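Local structure of leucine--tRNA ligase (Agrobacterium radiobacter, 5AH5) at residues A166-V169 with G174-S177; L201-S206 with I540-H545; N216-W221 with H533-R538. The protein probably catalyses the ATP-dependent attachment of L-leucine to tRNA(Leu), releasing AMP and diphosphate, as a class I aminoacyl-tRNA synthetase. One frame throughout, in Å; residues are numbered along the deposited sequence.

Contact 1 of 3, residues A166-V169 with G174-S177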
# COMPACT_ATOMS: atom_id res chain seq x y z
N ALA B 166 13.24 -13.49 1.27
CA ALA B 166 13.22 -13.29 2.72
C ALA B 166 11.88 -12.64 3.14
O ALA B 166 11.36 -12.92 4.22
CB ALA B 166 14.39 -12.44 3.16
N GLU B 167 11.26 -11.84 2.26
CA GLU B 167 10.04 -11.10 2.63
C GLU B 167 8.87 -12.01 2.63
O GLU B 167 7.86 -11.69 3.29
CB GLU B 167 9.78 -9.93 1.67
CG GLU B 167 10.81 -8.81 1.71
CD GLU B 167 12.21 -9.14 1.28
OE1 GLU B 167 12.41 -10.01 0.35
OE2 GLU B 167 13.13 -8.49 1.87
N GLN B 168 9.00 -13.20 1.96
CA GLN B 168 7.93 -14.18 1.90
C GLN B 168 8.06 -15.28 2.95
O GLN B 168 7.36 -16.29 2.92
CB GLN B 168 7.85 -14.79 0.48
CG GLN B 168 7.44 -13.84 -0.63
CD GLN B 168 7.82 -14.42 -2.02
OE1 GLN B 168 8.98 -14.72 -2.26
NE2 GLN B 168 6.86 -14.53 -2.90
N VAL B 169 8.92 -15.04 3.91
CA VAL B 169 9.04 -15.88 5.07
C VAL B 169 8.45 -15.09 6.24
O VAL B 169 8.96 -14.03 6.60
CB VAL B 169 10.53 -16.14 5.35
CG1 VAL B 169 10.70 -16.83 6.70
CG2 VAL B 169 11.13 -16.97 4.22
N GLY B 174 6.32 -20.15 5.24
CA GLY B 174 6.14 -19.70 3.87
C GLY B 174 4.87 -18.86 3.73
O GLY B 174 3.82 -19.21 4.29
N TRP B 175 5.01 -17.76 2.99
CA TRP B 175 3.96 -16.80 2.71
C TRP B 175 2.56 -17.39 2.46
O TRP B 175 1.53 -16.90 2.96
CB TRP B 175 4.45 -16.00 1.46
CG TRP B 175 3.55 -15.02 0.93
CD1 TRP B 175 2.82 -14.08 1.64
CD2 TRP B 175 3.26 -14.80 -0.45
NE1 TRP B 175 2.08 -13.31 0.77
CE2 TRP B 175 2.34 -13.72 -0.52
CE3 TRP B 175 3.71 -15.39 -1.63
CZ2 TRP B 175 1.84 -13.25 -1.72
CZ3 TRP B 175 3.22 -14.93 -2.83
CH2 TRP B 175 2.30 -13.87 -2.87
N ARG B 176 2.51 -18.42 1.65
CA ARG B 176 1.24 -19.01 1.28
C ARG B 176 1.01 -20.38 1.95
O ARG B 176 -0.12 -20.73 2.20
CB ARG B 176 1.14 -19.20 -0.24
CG ARG B 176 1.37 -17.96 -1.08
CD ARG B 176 0.32 -16.89 -0.87
NE ARG B 176 -1.01 -17.30 -1.34
CZ ARG B 176 -2.01 -16.44 -1.53
NH1 ARG B 176 -1.83 -15.13 -1.26
NH2 ARG B 176 -3.20 -16.86 -1.98
N SER B 177 2.06 -21.17 2.13
CA SER B 177 1.88 -22.54 2.62
C SER B 177 1.62 -22.59 4.14
O SER B 177 0.88 -23.46 4.61
CB SER B 177 3.14 -23.32 2.33
OG SER B 177 4.25 -22.75 2.98

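Contact 2 of 3, residues L201-S206 with I540-H545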
# COMPACT_ATOMS: atom_id res chain seq x y z
N LEU B 201 15.93 3.63 3.18
CA LEU B 201 15.80 3.98 4.58
C LEU B 201 15.68 5.50 4.76
O LEU B 201 14.71 5.97 5.32
CB LEU B 201 17.01 3.42 5.34
CG LEU B 201 17.04 3.58 6.85
CD1 LEU B 201 15.75 3.09 7.50
CD2 LEU B 201 18.25 2.83 7.40
N ASP B 202 16.63 6.27 4.22
CA ASP B 202 16.61 7.73 4.36
C ASP B 202 15.44 8.45 3.64
O ASP B 202 15.00 9.52 4.10
CB ASP B 202 17.95 8.33 3.89
CG ASP B 202 19.19 7.76 4.66
OD1 ASP B 202 19.02 7.10 5.72
OD2 ASP B 202 20.33 7.97 4.18
N ASP B 203 14.97 7.92 2.50
CA ASP B 203 13.88 8.57 1.77
C ASP B 203 12.53 8.37 2.44
O ASP B 203 11.59 9.06 2.07
CB ASP B 203 13.81 8.18 0.28
CG ASP B 203 15.08 8.53 -0.49
OD1 ASP B 203 15.92 9.32 0.02
OD2 ASP B 203 15.25 7.98 -1.62
N LEU B 204 12.42 7.46 3.41
CA LEU B 204 11.25 7.42 4.30
C LEU B 204 10.92 8.75 5.00
O LEU B 204 9.74 9.05 5.21
CB LEU B 204 11.38 6.34 5.37
CG LEU B 204 11.33 4.91 4.80
CD1 LEU B 204 11.90 3.95 5.80
CD2 LEU B 204 9.94 4.50 4.43
N GLU B 205 11.95 9.52 5.36
CA GLU B 205 11.72 10.83 5.99
C GLU B 205 10.92 11.78 5.08
O GLU B 205 10.17 12.60 5.59
CB GLU B 205 13.05 11.49 6.41
CG GLU B 205 13.73 10.85 7.62
CD GLU B 205 15.15 11.41 7.87
OE1 GLU B 205 15.31 12.62 8.20
OE2 GLU B 205 16.12 10.62 7.75
N SER B 206 11.05 11.66 3.75
CA SER B 206 10.32 12.53 2.82
C SER B 206 8.86 12.10 2.52
O SER B 206 8.11 12.88 1.93
CB SER B 206 11.11 12.70 1.52
OG SER B 206 11.09 11.52 0.72
N ILE B 540 12.27 -0.67 -6.98
CA ILE B 540 12.35 -0.78 -8.45
C ILE B 540 12.15 0.60 -9.06
O ILE B 540 12.70 0.87 -10.13
CB ILE B 540 11.41 -1.90 -9.00
CG1 ILE B 540 12.01 -3.27 -8.67
CG2 ILE B 540 11.10 -1.81 -10.48
CD1 ILE B 540 13.38 -3.53 -9.23
N THR B 541 11.44 1.49 -8.34
CA THR B 541 11.24 2.86 -8.84
C THR B 541 12.56 3.62 -8.86
O THR B 541 12.92 4.26 -9.85
CB THR B 541 10.10 3.55 -8.08
OG1 THR B 541 8.88 2.83 -8.35
CG2 THR B 541 9.94 5.04 -8.53
N LYS B 542 13.35 3.44 -7.82
CA LYS B 542 14.67 4.06 -7.75
C LYS B 542 15.60 3.50 -8.81
O LYS B 542 16.34 4.21 -9.46
CB LYS B 542 15.23 3.86 -6.34
CG LYS B 542 14.34 4.55 -5.27
CD LYS B 542 14.97 4.57 -3.92
CE LYS B 542 14.06 5.15 -2.83
NZ LYS B 542 13.50 6.49 -3.17
N VAL B 543 15.58 2.19 -8.98
CA VAL B 543 16.38 1.54 -10.02
C VAL B 543 16.00 2.13 -11.38
O VAL B 543 16.88 2.57 -12.10
CB VAL B 543 16.22 -0.01 -9.99
CG1 VAL B 543 16.88 -0.63 -11.21
CG2 VAL B 543 16.84 -0.56 -8.74
N LEU B 544 14.71 2.16 -11.71
CA LEU B 544 14.30 2.64 -13.00
C LEU B 544 14.55 4.13 -13.19
O LEU B 544 14.80 4.60 -14.31
CB LEU B 544 12.80 2.31 -13.29
CG LEU B 544 12.43 0.81 -13.32
CD1 LEU B 544 10.92 0.61 -13.32
CD2 LEU B 544 13.09 0.11 -14.51
N HIS B 545 14.49 4.88 -12.09
CA HIS B 545 14.87 6.30 -12.08
C HIS B 545 16.35 6.41 -12.48
O HIS B 545 16.67 6.95 -13.55
CB HIS B 545 14.60 6.90 -10.70
CG HIS B 545 15.01 8.33 -10.54
ND1 HIS B 545 15.30 8.88 -9.31
CD2 HIS B 545 15.17 9.33 -11.44
CE1 HIS B 545 15.61 10.15 -9.46
NE2 HIS B 545 15.53 10.45 -10.74

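Contact 3 of 3, residues N216-W221 with H533-R538. With LSS (5'-O-(L-leucylsulfamoyl)adenosine), chain I; nucleotides of chain D.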
# COMPACT_ATOMS: atom_id res chain seq x y z
N ASN B 216 7.77 3.03 9.75
CA ASN B 216 8.50 2.42 10.83
C ASN B 216 8.63 0.90 10.57
O ASN B 216 9.62 0.34 10.86
CB ASN B 216 7.80 2.65 12.19
CG ASN B 216 8.55 1.98 13.35
OD1 ASN B 216 9.65 2.39 13.69
ND2 ASN B 216 8.01 0.92 13.88
N ILE B 217 7.61 0.25 10.07
CA ILE B 217 7.74 -1.18 9.71
C ILE B 217 8.86 -1.41 8.67
O ILE B 217 9.69 -2.35 8.80
CB ILE B 217 6.38 -1.76 9.29
CG1 ILE B 217 5.45 -1.84 10.51
CG2 ILE B 217 6.52 -3.17 8.75
CD1 ILE B 217 3.99 -2.06 10.13
N GLN B 218 8.96 -0.49 7.70
CA GLN B 218 10.03 -0.58 6.72
C GLN B 218 11.41 -0.30 7.31
O GLN B 218 12.40 -0.90 6.91
CB GLN B 218 9.76 0.30 5.49
CG GLN B 218 8.59 -0.20 4.62
CD GLN B 218 8.58 0.37 3.19
OE1 GLN B 218 9.37 1.24 2.82
NE2 GLN B 218 7.65 -0.14 2.39
N ARG B 219 11.48 0.66 8.23
CA ARG B 219 12.73 1.00 8.93
C ARG B 219 13.31 -0.23 9.64
O ARG B 219 14.50 -0.51 9.56
CB ARG B 219 12.43 2.16 9.92
CG ARG B 219 13.56 2.69 10.79
CD ARG B 219 13.27 4.09 11.37
NE ARG B 219 13.34 5.18 10.36
CZ ARG B 219 12.30 5.88 9.84
NH1 ARG B 219 11.03 5.68 10.22
NH2 ARG B 219 12.55 6.83 8.92
N ASN B 220 12.45 -0.97 10.32
CA ASN B 220 12.84 -2.17 11.02
C ASN B 220 13.16 -3.33 10.08
O ASN B 220 13.95 -4.19 10.44
CB ASN B 220 11.71 -2.67 11.91
CG ASN B 220 11.39 -1.74 13.09
OD1 ASN B 220 12.17 -0.87 13.47
ND2 ASN B 220 10.22 -1.94 13.67
N TRP B 221 12.49 -3.41 8.92
CA TRP B 221 12.81 -4.45 7.93
C TRP B 221 14.20 -4.27 7.35
O TRP B 221 14.99 -5.21 7.27
CB TRP B 221 11.77 -4.51 6.83
CG TRP B 221 11.96 -5.68 5.97
CD1 TRP B 221 12.57 -5.72 4.75
CD2 TRP B 221 11.56 -7.02 6.27
NE1 TRP B 221 12.56 -7.02 4.27
CE2 TRP B 221 11.94 -7.82 5.18
CE3 TRP B 221 10.88 -7.62 7.35
CZ2 TRP B 221 11.70 -9.20 5.16
CZ3 TRP B 221 10.64 -8.96 7.33
CH2 TRP B 221 11.04 -9.76 6.24
N HIS B 533 5.19 -5.76 -1.33
CA HIS B 533 5.10 -4.93 -2.52
C HIS B 533 5.55 -3.47 -2.26
O HIS B 533 6.20 -2.86 -3.13
CB HIS B 533 3.71 -5.03 -3.11
CG HIS B 533 3.30 -3.87 -3.98
ND1 HIS B 533 3.79 -3.68 -5.26
CD2 HIS B 533 2.37 -2.89 -3.80
CE1 HIS B 533 3.23 -2.61 -5.80
NE2 HIS B 533 2.38 -2.09 -4.93
N LEU B 534 5.28 -2.92 -1.06
CA LEU B 534 5.64 -1.53 -0.75
C LEU B 534 7.13 -1.38 -0.57
O LEU B 534 7.64 -0.30 -0.72
CB LEU B 534 4.85 -1.03 0.51
CG LEU B 534 3.32 -0.94 0.33
CD1 LEU B 534 2.53 -0.71 1.61
CD2 LEU B 534 2.98 0.13 -0.73
N ILE B 535 7.88 -2.43 -0.21
CA ILE B 535 9.35 -2.31 -0.29
C ILE B 535 9.80 -2.45 -1.73
O ILE B 535 10.55 -1.64 -2.21
CB ILE B 535 10.07 -3.42 0.47
CG1 ILE B 535 9.96 -3.18 1.96
CG2 ILE B 535 11.57 -3.46 0.08
CD1 ILE B 535 10.90 -2.12 2.48
N TYR B 536 9.41 -3.55 -2.39
CA TYR B 536 9.94 -3.82 -3.74
C TYR B 536 9.65 -2.70 -4.78
O TYR B 536 10.51 -2.34 -5.55
CB TYR B 536 9.34 -5.12 -4.25
CG TYR B 536 9.69 -6.38 -3.48
CD1 TYR B 536 10.99 -6.67 -3.10
CD2 TYR B 536 8.72 -7.27 -3.14
CE1 TYR B 536 11.30 -7.84 -2.37
CE2 TYR B 536 9.00 -8.46 -2.48
CZ TYR B 536 10.28 -8.74 -2.09
OH TYR B 536 10.47 -9.91 -1.42
N SER B 537 8.41 -2.22 -4.81
CA SER B 537 7.96 -1.09 -5.66
C SER B 537 8.79 0.19 -5.43
O SER B 537 9.15 0.89 -6.40
CB SER B 537 6.47 -0.80 -5.40
OG SER B 537 6.24 -0.39 -4.05
N ARG B 538 9.10 0.51 -4.16
CA ARG B 538 9.95 1.66 -3.94
C ARG B 538 11.35 1.36 -4.49
O ARG B 538 11.97 2.22 -5.12
CB ARG B 538 10.01 2.06 -2.46
CG ARG B 538 8.67 2.50 -1.89
CD ARG B 538 8.82 2.79 -0.39
NE ARG B 538 9.81 3.86 -0.25
CZ ARG B 538 10.90 3.86 0.53
NH1 ARG B 538 11.15 2.90 1.41
NH2 ARG B 538 11.73 4.90 0.45
C1 LSS I . -2.87 -8.41 -3.59
N1 LSS I . -10.51 -6.29 3.68
O1 LSS I . -2.67 -8.27 -2.40
S1 LSS I . -5.17 -9.21 -3.22
C2 LSS I . -9.93 -5.21 3.18
N2 LSS I . -4.00 -8.86 -4.09
O2 LSS I . -5.46 -5.42 1.09
N3 LSS I . -9.11 -5.24 2.11
O3 LSS I . -5.09 -3.82 -1.13
C4 LSS I . -8.88 -6.43 1.51
N4 LSS I . -2.00 -8.64 -5.92
O4 LSS I . -7.58 -5.91 -1.71
C5 LSS I . -9.39 -7.61 2.04
O5 LSS I . -5.65 -7.88 -2.49
C6 LSS I . -10.20 -7.53 3.16
N6 LSS I . -10.76 -8.68 3.64
C7 LSS I . -0.18 -6.17 -5.38
N7 LSS I . -8.95 -8.64 1.27
C8 LSS I . -8.14 -8.12 0.31
C9 LSS I . -1.39 -6.62 -4.56
N9 LSS I . -8.13 -6.77 0.45
CA LSS I . -1.75 -8.12 -4.55
C10 LSS I . 1.10 -6.70 -4.73
C11 LSS I . -0.24 -4.60 -5.51
O1A LSS I . -5.00 -10.18 -2.13
C21 LSS I . -7.37 -5.80 -0.31
C22 LSS I . -5.90 -5.96 -0.12
C23 LSS I . -5.32 -5.24 -1.34
C24 LSS I . -6.39 -5.52 -2.37
C25 LSS I . -6.08 -6.75 -3.23
O2A LSS I . -6.33 -9.58 -4.00
P C D 4 10.22 4.86 18.79
OP1 C D 4 10.65 6.28 18.66
OP2 C D 4 9.97 4.25 20.12
O5' C D 4 8.82 4.62 18.06
C5' C D 4 8.69 4.89 16.65
C4' C D 4 7.52 4.12 16.07
O4' C D 4 7.58 2.70 16.41
C3' C D 4 6.16 4.53 16.59
O3' C D 4 5.76 5.76 16.02
C2' C D 4 5.32 3.36 16.11
O2' C D 4 4.98 3.43 14.73
C1' C D 4 6.25 2.19 16.46
N1 C D 4 5.99 1.62 17.79
C2 C D 4 4.81 0.92 17.99
O2 C D 4 4.00 0.83 17.05
N3 C D 4 4.56 0.36 19.20
C4 C D 4 5.45 0.48 20.18
N4 C D 4 5.16 -0.10 21.35
C5 C D 4 6.67 1.20 20.02
C6 C D 4 6.90 1.74 18.81
P C D 3 14.32 1.89 21.77
OP1 C D 3 15.08 3.16 21.68
OP2 C D 3 13.53 1.56 22.99
O5' C D 3 13.34 1.81 20.52
C5' C D 3 13.78 2.31 19.24
C4' C D 3 12.80 1.94 18.16
O4' C D 3 12.49 0.51 18.21
C3' C D 3 11.41 2.55 18.23
O3' C D 3 11.29 3.95 17.96
C2' C D 3 10.69 1.67 17.23
O2' C D 3 11.12 1.93 15.91
C1' C D 3 11.20 0.29 17.65
N1 C D 3 10.33 -0.38 18.64
C2 C D 3 9.10 -0.90 18.20
O2 C D 3 8.80 -0.79 17.00
N3 C D 3 8.29 -1.52 19.09
C4 C D 3 8.64 -1.60 20.38
C5 C D 3 9.87 -1.06 20.85
C6 C D 3 10.68 -0.46 19.96

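Contact 1 of 3, residues A166-V169 with G174-S177
Gln168 and Trp175 pair at the open end of a short antiparallel hairpin whose arms are strands 169-170 and 173-174. Trp175 N donates a 2.8 Å hydrogen bond to Gln168 O. The next rung toward the turn, Val169 with Gly174, is a non-hydrogen-bonded pair with a CA to CA separation of 5.0 Å. After Trp175 the chain turns aside, and Ser177 OG comes back near Gly174, bonded to Asp157 and to Ala179 N.

The side chains meet along one flank. Gln168 CB rests 3.7 Å from Trp175 CB, and from there the glutamine chain runs out beside the indole. Its first torsion (chi1 -66°) sets CG beside its own backbone N, and the extended remainder carries the amide to the six-membered part of the ring system, where NE2 comes within 3.5 Å of Trp175 CE3. Amide and ring planes are inclined by 41°, an oblique van der Waals approach. Both ends of the amide are bound elsewhere: OE1 accepts from Ala165 N and NE2 donates to Asp488 OD1, which together fix the flip of the group.

With its CG opposite the backbone N (chi1 176°), Trp175 lays the indole alongside the Gln168 side chain. Arg176 CD sits 3.6 Å above the centre of one ring face, while Tyr41 is a further neighbour. This is a small beta hairpin whose base Gln168 joins to Ala165 and Asp488, while Trp175 packs on Thr489 and Phe490 of helix 489-492 and on Pro83 of helix 82-91; within the synthetase catalytic region it brings the Trp175 side chain to about 7 Å from the bound leucyl-sulfamoyl adenosine, near the pocket but not touching the ligand.

Contact 2 of 3, residues L201-S206 with I540-H545
Asp203, in the helically coiled backbone of 201-206, stands across from Lys542 on helix 533-546 with their CA atoms 10.6 Å apart, so the backbones are well separated and the gap is spanned mainly by the long lysine. The bridge is a salt bridge, with Lys542 NZ 2.8 Å from Asp203 OD2. The two side chains come from opposite directions, and OD2 accepts through its anti lone pair, on the side away from OD1. The extended lysine chain brings CE to 3.3 Å from Asp203 OD2, and the bend at its last torsion (chi4 -52°) turns NZ onto that oxygen.

The backbone carrying the aspartate is held through a bifurcated acceptor: Asp203 O accepts from both Ser206 N, at 3.1 Å, and Ser206 OG, at 2.9 Å, the hydroxyl lying in the carbonyl plane on a lone pair. Lys542 NZ also forms salt bridges with Asp553 and Glu554. Asp203 OD2 and Asp553 OD2 lie close despite their like charge, and the shared ammonium probably offsets their repulsion.

Helix 533-546 links the neighbouring parallel strands 520-524 and 556-560, and Asp553 and Glu554 lie in the loop that leads into the second of them. The ion cluster thus ties the 201-206 segment to the far half of a beta-alpha-beta crossover in the Rossmann-type catalytic fold of class I synthetases.

Contact 3 of 3, residues N216-W221 with H533-R538
The helix of a beta-alpha-beta crossover in the catalytic fold, 533-546, meets helix 212-222 here, with Gln218 reaching across to Leu534, Ile535 and Arg538. The local axes pass 11.2 Å apart at an angle of 75°. Gln218 spans the gap with CG anti to its own carbonyl carbon and the rest of the chain extended. Its CD packs on Ile535 CD1 at 3.5 Å as the two side chains slide past each other. The amide OE1 accepts Arg538 NH1 at 2.8 Å, nearly in line with the amide carbonyl (C=O...N 167°), although the oxygen lies 23° out of the guanidinium plane. NE2 is hydrogen-bonded to Ala530 O and adds a weak 3.1 Å bond to Leu534 O. Arg538 in turn holds Leu200 O through NH1 and Glu554 through NH2.

Each helix also carries a bound partner. The leucyl methyl C11 of the ligand lies 3.5 Å above the His533 ring, toward the rim of one face; Ser537 OG, bonded to His533 O, lies near the rim of the opposite face. His533 NE2 is hydrogen-bonded to Tyr523 OH. On helix 212-222, Asn216 OD1 accepts the 2.7 Å bond of O2' from nucleotide C3 of chain D.

Both polar ends of the buried Gln218 amide are therefore satisfied and its flip is defined, which probably fixes how the helix touching tRNA sits against the one lining the leucine pocket.

Contacts 2 and 3 share helix 533-546, and contact 3 is nested within the chain loop that contact 2 closes. Leu204 of the 201-206 segment packs against Gln218 and Arg538, and Glu554 forms salt bridges with both Lys542 and Arg538. Contact 1 lies about 15 Å from contact 3, centre to centre, yet is joined to it by Glu167, whose carboxylate hydrogen-bonds to Tyr536 OH and Trp221 NE1. Contacts 1 and 3 are buried, whereas contact 2 is only partly so. The chemistry differs accordingly: a local backbone bond with oblique packing in contact 1, charged side chains in contact 2, and a neutral amide paired with arginine and carbonyl in contact 3.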